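Local coordinates for protein TlmII (Streptoalloteichus hindustanus, PDB 4HVM) that takes part in tallysomycin biosynthesis, resembles the condensation domains of nonribosomal peptide synthetases, and may bind phosphopantetheine, at residues S218-L230 / S444-V458. Sequence-based numbering, arbitrary orientation.
Sequences SRLRVPGSRWQAL and SALLDGLDAAMAQAV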
ATOM      1  N   SER A 218     -16.599  -2.179  -6.227  1.00 23.22           N
ATOM      2  CA  SER A 218     -16.906  -1.819  -7.602  1.00 20.38           C
ATOM      3  C   SER A 218     -15.606  -1.561  -8.353  1.00 20.75           C
ATOM      4  O   SER A 218     -14.633  -1.092  -7.764  1.00 26.55           O
ATOM      5  CB  SER A 218     -17.784  -0.571  -7.642  1.00 21.87           C
ATOM      6  OG  SER A 218     -18.920  -0.719  -6.812  1.00 32.10           O
ATOM      7  N   ARG A 219     -15.589  -1.865  -9.647  1.00 19.46           N
ATOM      8  CA  ARG A 219     -14.376  -1.704 -10.445  1.00 18.67           C
ATOM      9  C   ARG A 219     -14.609  -0.919 -11.732  1.00 18.02           C
ATOM     10  O   ARG A 219     -15.639  -1.071 -12.391  1.00 19.50           O
ATOM     11  CB  ARG A 219     -13.761  -3.067 -10.770  1.00 17.21           C
ATOM     12  CG  ARG A 219     -13.254  -3.811  -9.553  1.00 22.48           C
ATOM     13  CD  ARG A 219     -12.673  -5.165  -9.921  1.00 21.43           C
ATOM     14  NE  ARG A 219     -12.311  -5.931  -8.732  1.00 23.86           N
ATOM     15  CZ  ARG A 219     -13.163  -6.679  -8.041  1.00 25.33           C
ATOM     16  NH1 ARG A 219     -14.432  -6.762  -8.421  1.00 22.67           N
ATOM     17  NH2 ARG A 219     -12.751  -7.342  -6.969  1.00 32.13           N
ATOM     18  N   LEU A 220     -13.640  -0.076 -12.072  1.00 17.38           N
ATOM     19  CA  LEU A 220     -13.654   0.676 -13.316  1.00 17.92           C
ATOM     20  C   LEU A 220     -12.345   0.462 -14.063  1.00 17.34           C
ATOM     21  O   LEU A 220     -11.285   0.890 -13.605  1.00 36.65           O
ATOM     22  CB  LEU A 220     -13.845   2.168 -13.037  1.00 21.51           C
ATOM     23  CG  LEU A 220     -13.710   3.098 -14.249  1.00 18.48           C
ATOM     24  CD1 LEU A 220     -14.829   2.850 -15.250  1.00 19.93           C
ATOM     25  CD2 LEU A 220     -13.685   4.549 -13.810  1.00 18.34           C
ATOM     26  N   ARG A 221     -12.414  -0.206 -15.209  1.00 18.42           N
ATOM     27  CA  ARG A 221     -11.220  -0.460 -16.002  1.00 17.71           C
ATOM     28  C   ARG A 221     -10.901   0.742 -16.874  1.00 20.89           C
ATOM     29  O   ARG A 221     -11.711   1.142 -17.708  1.00 28.91           O
ATOM     30  CB  ARG A 221     -11.399  -1.697 -16.880  1.00 18.43           C
ATOM     31  CG  ARG A 221     -10.097  -2.225 -17.465  1.00 18.12           C
ATOM     32  CD  ARG A 221     -10.358  -3.296 -18.505  1.00 29.15           C
ATOM     33  NE  ARG A 221     -10.983  -2.735 -19.697  1.00 38.76           N
ATOM     34  CZ  ARG A 221     -11.841  -3.387 -20.472  1.00 45.73           C
ATOM     35  NH1 ARG A 221     -12.194  -4.634 -20.183  1.00 36.08           N
ATOM     36  NH2 ARG A 221     -12.353  -2.786 -21.536  1.00 52.48           N
ATOM     37  N   VAL A 222      -9.718   1.312 -16.676  1.00 20.03           N
ATOM     38  CA  VAL A 222      -9.282   2.473 -17.438  1.00 17.45           C
ATOM     39  C   VAL A 222      -8.188   2.073 -18.416  1.00 20.01           C
ATOM     40  O   VAL A 222      -7.222   1.416 -18.029  1.00 19.94           O
ATOM     41  CB  VAL A 222      -8.753   3.583 -16.507  1.00 20.35           C
ATOM     42  CG1 VAL A 222      -8.040   4.658 -17.301  1.00 22.80           C
ATOM     43  CG2 VAL A 222      -9.889   4.177 -15.691  1.00 19.23           C
ATOM     44  N   PRO A 223      -8.349   2.448 -19.693  1.00 20.91           N
ATOM     45  CA  PRO A 223      -7.309   2.194 -20.695  1.00 18.97           C
ATOM     46  C   PRO A 223      -5.996   2.825 -20.255  1.00 18.08           C
ATOM     47  O   PRO A 223      -6.002   3.963 -19.786  1.00 18.86           O
ATOM     48  CB  PRO A 223      -7.844   2.908 -21.936  1.00 20.30           C
ATOM     49  CG  PRO A 223      -9.323   2.930 -21.750  1.00 20.88           C
ATOM     50  CD  PRO A 223      -9.529   3.111 -20.276  1.00 20.41           C
ATOM     51  N   GLY A 224      -4.897   2.089 -20.401  1.00 26.56           N
ATOM     52  CA  GLY A 224      -3.590   2.544 -19.963  1.00 19.66           C
ATOM     53  C   GLY A 224      -3.211   3.919 -20.473  1.00 24.77           C
ATOM     54  O   GLY A 224      -2.584   4.705 -19.764  1.00 25.27           O
ATOM     55  N   SER A 225      -3.603   4.213 -21.707  1.00 27.80           N
ATOM     56  CA  SER A 225      -3.312   5.502 -22.315  1.00 32.65           C
ATOM     57  C   SER A 225      -4.006   6.639 -21.564  1.00 23.44           C
ATOM     58  O   SER A 225      -3.435   7.715 -21.383  1.00 19.21           O
ATOM     59  CB  SER A 225      -3.745   5.490 -23.779  1.00 36.76           C
ATOM     60  OG  SER A 225      -3.422   6.710 -24.417  1.00 43.46           O
ATOM     61  N   ARG A 226      -5.237   6.387 -21.129  1.00 21.39           N
ATOM     62  CA  ARG A 226      -6.011   7.369 -20.377  1.00 18.34           C
ATOM     63  C   ARG A 226      -5.347   7.660 -19.038  1.00 22.87           C
ATOM     64  O   ARG A 226      -5.264   8.810 -18.604  1.00 20.34           O
ATOM     65  CB  ARG A 226      -7.435   6.859 -20.147  1.00 22.88           C
ATOM     66  CG  ARG A 226      -8.283   7.765 -19.275  1.00 18.26           C
ATOM     67  CD  ARG A 226      -8.634   9.053 -19.998  1.00 30.40           C
ATOM     68  NE  ARG A 226      -9.176   8.795 -21.329  1.00 34.14           N
ATOM     69  CZ  ARG A 226     -10.429   8.415 -21.567  1.00 45.41           C
ATOM     70  NH1 ARG A 226     -11.281   8.242 -20.562  1.00 43.53           N
ATOM     71  NH2 ARG A 226     -10.832   8.203 -22.814  1.00 50.11           N
ATOM     72  N   TRP A 227      -4.866   6.608 -18.386  1.00 21.56           N
ATOM     73  CA  TRP A 227      -4.218   6.753 -17.090  1.00 24.55           C
ATOM     74  C   TRP A 227      -2.905   7.527 -17.181  1.00 29.43           C
ATOM     75  O   TRP A 227      -2.588   8.326 -16.301  1.00 26.62           O
ATOM     76  CB  TRP A 227      -3.982   5.384 -16.454  1.00 26.18           C
ATOM     77  CG  TRP A 227      -3.410   5.453 -15.063  1.00 19.13           C
ATOM     78  CD1 TRP A 227      -2.117   5.220 -14.692  1.00 30.21           C
ATOM     79  CD2 TRP A 227      -4.117   5.785 -13.862  1.00 22.58           C
ATOM     80  NE1 TRP A 227      -1.977   5.382 -13.334  1.00 19.95           N
ATOM     81  CE2 TRP A 227      -3.191   5.729 -12.801  1.00 19.51           C
ATOM     82  CE3 TRP A 227      -5.445   6.120 -13.581  1.00 21.16           C
ATOM     83  CZ2 TRP A 227      -3.551   5.996 -11.483  1.00 22.63           C
ATOM     84  CZ3 TRP A 227      -5.800   6.386 -12.273  1.00 19.98           C
ATOM     85  CH2 TRP A 227      -4.856   6.322 -11.240  1.00 23.29           C
ATOM     86  N   GLN A 228      -2.143   7.289 -18.244  1.00 35.17           N
ATOM     87  CA  GLN A 228      -0.856   7.954 -18.418  1.00 38.51           C
ATOM     88  C   GLN A 228      -1.015   9.453 -18.649  1.00 35.88           C
ATOM     89  O   GLN A 228      -0.312  10.258 -18.040  1.00 38.29           O
ATOM     90  CB  GLN A 228      -0.065   7.309 -19.558  1.00 48.69           C
ATOM     91  CG  GLN A 228       0.418   5.911 -19.238  1.00 66.65           C
ATOM     92  CD  GLN A 228       1.294   5.882 -18.004  1.00 78.22           C
ATOM     93  OE1 GLN A 228       2.101   6.785 -17.778  1.00 80.94           O
ATOM     94  NE2 GLN A 228       1.133   4.844 -17.190  1.00 79.03           N
ATOM     95  N   ALA A 229      -1.948   9.823 -19.521  1.00 29.42           N
ATOM     96  CA  ALA A 229      -2.176  11.228 -19.842  1.00 30.18           C
ATOM     97  C   ALA A 229      -2.664  11.991 -18.618  1.00 32.84           C
ATOM     98  O   ALA A 229      -2.451  13.197 -18.497  1.00 43.44           O
ATOM     99  CB  ALA A 229      -3.172  11.355 -20.974  1.00 18.91           C
ATOM    100  N   LEU A 230      -3.323  11.276 -17.713  1.00 28.04           N
ATOM    101  CA  LEU A 230      -3.824  11.861 -16.477  1.00 25.03           C
ATOM    102  C   LEU A 230      -2.718  11.921 -15.428  1.00 31.47           C
ATOM    103  O   LEU A 230      -2.520  12.946 -14.774  1.00 40.62           O
ATOM    104  CB  LEU A 230      -4.999  11.041 -15.944  1.00 22.98           C
ATOM    105  CG  LEU A 230      -5.716  11.588 -14.712  1.00 25.41           C
ATOM    106  CD1 LEU A 230      -6.562  12.786 -15.093  1.00 25.23           C
ATOM    107  CD2 LEU A 230      -6.567  10.508 -14.072  1.00 25.33           C
ATOM    108  N   SER A 444     -20.417   2.985  -7.315  1.00 53.80           N
ATOM    109  CA  SER A 444     -20.921   2.738  -8.660  1.00 60.36           C
ATOM    110  C   SER A 444     -21.174   4.050  -9.389  1.00 62.01           C
ATOM    111  O   SER A 444     -20.613   4.301 -10.454  1.00 68.19           O
ATOM    112  CB  SER A 444     -22.207   1.911  -8.616  1.00 66.11           C
ATOM    113  OG  SER A 444     -22.734   1.742  -9.926  1.00 68.36           O
ATOM    114  N   ALA A 445     -22.030   4.883  -8.805  1.00 53.94           N
ATOM    115  CA  ALA A 445     -22.289   6.217  -9.330  1.00 45.23           C
ATOM    116  C   ALA A 445     -21.037   7.075  -9.199  1.00 38.95           C
ATOM    117  O   ALA A 445     -20.875   8.073  -9.903  1.00 29.81           O
ATOM    118  CB  ALA A 445     -23.448   6.858  -8.588  1.00 41.93           C
ATOM    119  N   LEU A 446     -20.159   6.676  -8.284  1.00 31.63           N
ATOM    120  CA  LEU A 446     -18.877   7.335  -8.098  1.00 29.43           C
ATOM    121  C   LEU A 446     -17.963   7.012  -9.274  1.00 28.79           C
ATOM    122  O   LEU A 446     -17.272   7.887  -9.795  1.00 36.35           O
ATOM    123  CB  LEU A 446     -18.240   6.878  -6.783  1.00 17.93           C
ATOM    124  CG  LEU A 446     -17.044   7.648  -6.217  1.00 22.05           C
ATOM    125  CD1 LEU A 446     -16.981   7.463  -4.710  1.00 27.23           C
ATOM    126  CD2 LEU A 446     -15.734   7.210  -6.848  1.00 16.48           C
ATOM    127  N   LEU A 447     -17.963   5.752  -9.692  1.00 23.71           N
ATOM    128  CA  LEU A 447     -17.081   5.316 -10.769  1.00 26.62           C
ATOM    129  C   LEU A 447     -17.490   5.848 -12.141  1.00 31.24           C
ATOM    130  O   LEU A 447     -16.641   6.059 -13.006  1.00 34.62           O
ATOM    131  CB  LEU A 447     -16.966   3.792 -10.800  1.00 16.06           C
ATOM    132  CG  LEU A 447     -16.228   3.173  -9.611  1.00 21.00           C
ATOM    133  CD1 LEU A 447     -15.961   1.701  -9.858  1.00 15.35           C
ATOM    134  CD2 LEU A 447     -14.933   3.915  -9.330  1.00 15.02           C
ATOM    135  N   ASP A 448     -18.788   6.060 -12.337  1.00 32.10           N
ATOM    136  CA  ASP A 448     -19.272   6.686 -13.560  1.00 36.42           C
ATOM    137  C   ASP A 448     -18.901   8.163 -13.554  1.00 34.00           C
ATOM    138  O   ASP A 448     -18.700   8.767 -14.608  1.00 40.08           O
ATOM    139  CB  ASP A 448     -20.786   6.524 -13.703  1.00 50.66           C
ATOM    140  CG  ASP A 448     -21.195   5.101 -14.038  1.00 63.43           C
ATOM    141  OD1 ASP A 448     -20.878   4.634 -15.154  1.00 64.99           O
ATOM    142  OD2 ASP A 448     -21.851   4.456 -13.191  1.00 72.17           O
ATOM    143  N   GLY A 449     -18.814   8.736 -12.357  1.00 28.08           N
ATOM    144  CA  GLY A 449     -18.419  10.124 -12.196  1.00 18.64           C
ATOM    145  C   GLY A 449     -16.943  10.339 -12.472  1.00 34.96           C
ATOM    146  O   GLY A 449     -16.565  11.270 -13.183  1.00 36.64           O
ATOM    147  N   LEU A 450     -16.107   9.474 -11.905  1.00 29.80           N
ATOM    148  CA  LEU A 450     -14.670   9.533 -12.137  1.00 20.53           C
ATOM    149  C   LEU A 450     -14.343   9.311 -13.606  1.00 24.32           C
ATOM    150  O   LEU A 450     -13.469   9.977 -14.159  1.00 33.31           O
ATOM    151  CB  LEU A 450     -13.939   8.488 -11.295  1.00 17.11           C
ATOM    152  CG  LEU A 450     -13.867   8.681  -9.783  1.00 22.30           C
ATOM    153  CD1 LEU A 450     -12.954   7.637  -9.157  1.00 27.95           C
ATOM    154  CD2 LEU A 450     -13.387  10.078  -9.444  1.00 22.65           C
ATOM    155  N   ASP A 451     -15.046   8.369 -14.230  1.00 20.78           N
ATOM    156  CA  ASP A 451     -14.807   8.017 -15.627  1.00 21.86           C
ATOM    157  C   ASP A 451     -15.006   9.209 -16.556  1.00 24.14           C
ATOM    158  O   ASP A 451     -14.179   9.471 -17.427  1.00 29.04           O
ATOM    159  CB  ASP A 451     -15.714   6.860 -16.047  1.00 24.79           C
ATOM    160  CG  ASP A 451     -15.387   6.334 -17.428  1.00 33.17           C
ATOM    161  OD1 ASP A 451     -14.238   6.514 -17.886  1.00 35.76           O
ATOM    162  OD2 ASP A 451     -16.283   5.731 -18.054  1.00 39.96           O
ATOM    163  N   ALA A 452     -16.104   9.930 -16.360  1.00 23.20           N
ATOM    164  CA  ALA A 452     -16.393  11.109 -17.163  1.00 25.07           C
ATOM    165  C   ALA A 452     -15.409  12.226 -16.848  1.00 26.49           C
ATOM    166  O   ALA A 452     -14.930  12.916 -17.748  1.00 28.09           O
ATOM    167  CB  ALA A 452     -17.814  11.577 -16.924  1.00 19.62           C
ATOM    168  N   ALA A 453     -15.108  12.392 -15.566  1.00 27.39           N
ATOM    169  CA  ALA A 453     -14.223  13.461 -15.125  1.00 24.58           C
ATOM    170  C   ALA A 453     -12.803  13.259 -15.643  1.00 24.61           C
ATOM    171  O   ALA A 453     -12.124  14.222 -15.999  1.00 22.37           O
ATOM    172  CB  ALA A 453     -14.231  13.563 -13.608  1.00 17.88           C
HETATM  173  N   MSE A 454     -12.359  12.005 -15.692  1.00 24.14           N
HETATM  174  CA  MSE A 454     -11.026  11.689 -16.196  1.00 16.85           C
HETATM  175  C   MSE A 454     -10.900  12.024 -17.675  1.00 23.32           C
HETATM  176  O   MSE A 454      -9.911  12.621 -18.103  1.00 20.59           O
HETATM  177  CB  MSE A 454     -10.692  10.216 -15.960  1.00 16.30           C
HETATM  178  CG  MSE A 454     -10.158   9.918 -14.573  1.00 15.84           C
HETATM  179 SE   MSE A 454      -9.659   8.056 -14.354  0.65 34.36          SE
HETATM  180  CE  MSE A 454     -11.436   7.283 -14.494  1.00 48.73           C
ATOM    181  N   ALA A 455     -11.908  11.637 -18.452  1.00 21.75           N
ATOM    182  CA  ALA A 455     -11.943  11.948 -19.875  1.00 18.56           C
ATOM    183  C   ALA A 455     -11.860  13.451 -20.097  1.00 27.29           C
ATOM    184  O   ALA A 455     -11.121  13.918 -20.962  1.00 29.82           O
ATOM    185  CB  ALA A 455     -13.204  11.389 -20.511  1.00 19.02           C
ATOM    186  N   GLN A 456     -12.611  14.200 -19.297  1.00 19.19           N
ATOM    187  CA  GLN A 456     -12.610  15.653 -19.375  1.00 19.88           C
ATOM    188  C   GLN A 456     -11.249  16.226 -18.993  1.00 27.60           C
ATOM    189  O   GLN A 456     -10.760  17.156 -19.633  1.00 30.76           O
ATOM    190  CB  GLN A 456     -13.693  16.232 -18.466  1.00 20.12           C
ATOM    191  CG  GLN A 456     -13.802  17.739 -18.522  1.00 25.53           C
ATOM    192  CD  GLN A 456     -14.178  18.237 -19.899  1.00 21.99           C
ATOM    193  OE1 GLN A 456     -15.333  18.134 -20.315  1.00 45.12           O
ATOM    194  NE2 GLN A 456     -13.204  18.784 -20.617  1.00 25.70           N
ATOM    195  N   ALA A 457     -10.640  15.664 -17.953  1.00 19.07           N
ATOM    196  CA  ALA A 457      -9.363  16.169 -17.453  1.00 20.08           C
ATOM    197  C   ALA A 457      -8.242  16.053 -18.481  1.00 21.69           C
ATOM    198  O   ALA A 457      -7.318  16.867 -18.497  1.00 29.05           O
ATOM    199  CB  ALA A 457      -8.973  15.458 -16.166  1.00 18.51           C
ATOM    200  N   VAL A 458      -8.323  15.038 -19.333  1.00 21.73           N
ATOM    201  CA  VAL A 458      -7.328  14.842 -20.376  1.00 20.11           C
ATOM    202  C   VAL A 458      -7.668  15.687 -21.600  1.00 21.05           C
ATOM    203  O   VAL A 458      -6.781  16.252 -22.243  1.00 21.93           O
ATOM    204  CB  VAL A 458      -7.220  13.357 -20.776  1.00 19.83           C
ATOM    205  CG1 VAL A 458      -6.222  13.177 -21.907  1.00 20.81           C
ATOM    206  CG2 VAL A 458      -6.829  12.513 -19.572  1.00 19.03           C
TER
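Met454, a selenomethionine, meets Leu220, Val222 and Leu230 at the apolar centre of this contact, where helix 445-458 packs on edge strand 218-223 of a mixed sheet, in a protein of the condensation-domain family, which belongs to the CoA-dependent acyltransferase superfamily. The strand and helix axes diverge by 18° and approach to 8.7 Å, which fits a helix laid on one face of a sheet. Leu220 and Met454 reach tip to tip, CD2 of Leu220 standing 3.6 Å from CE of Met454. The same CD2 of Leu220 lies 3.8 Å from CB of Asp451, the two side chains crossing at about a right angle. The turn at the end of the Met454 chain (chi3 -67°) carries its methyl on to Val222, while CD2 of Leu230 comes in crosswise at CG of Met454. Toward the strand's start, CD1 of Leu447 lies 3.5 Å from C of Arg219 and also against CB of Leu220. An alanine at Leu220 would probably leave the Met454 methyl and the Asp451 CB each without this neighbour. Beyond Pro223, the N-cap residue, helix 224-230 swings to 60° from helix 445-458. Here Ala229 CB meets CG1 of Val458 at 3.7 Å, and CD1 of Leu230 touches CB of Ala457; Leu230 and Ala457 both also pack on Phe314 of helix 314-330. At the polar edge Arg226 fits as a knob among Asp451, Met454, Ala455 and Val458. Its chain bends at chi2 and chi3, bringing one guanidinium face over CB of Ala455, while OD1 of Asp451 lies near the guanidinium plane, 4.3 Å from NH1 of Arg226, beyond salt-bridge range.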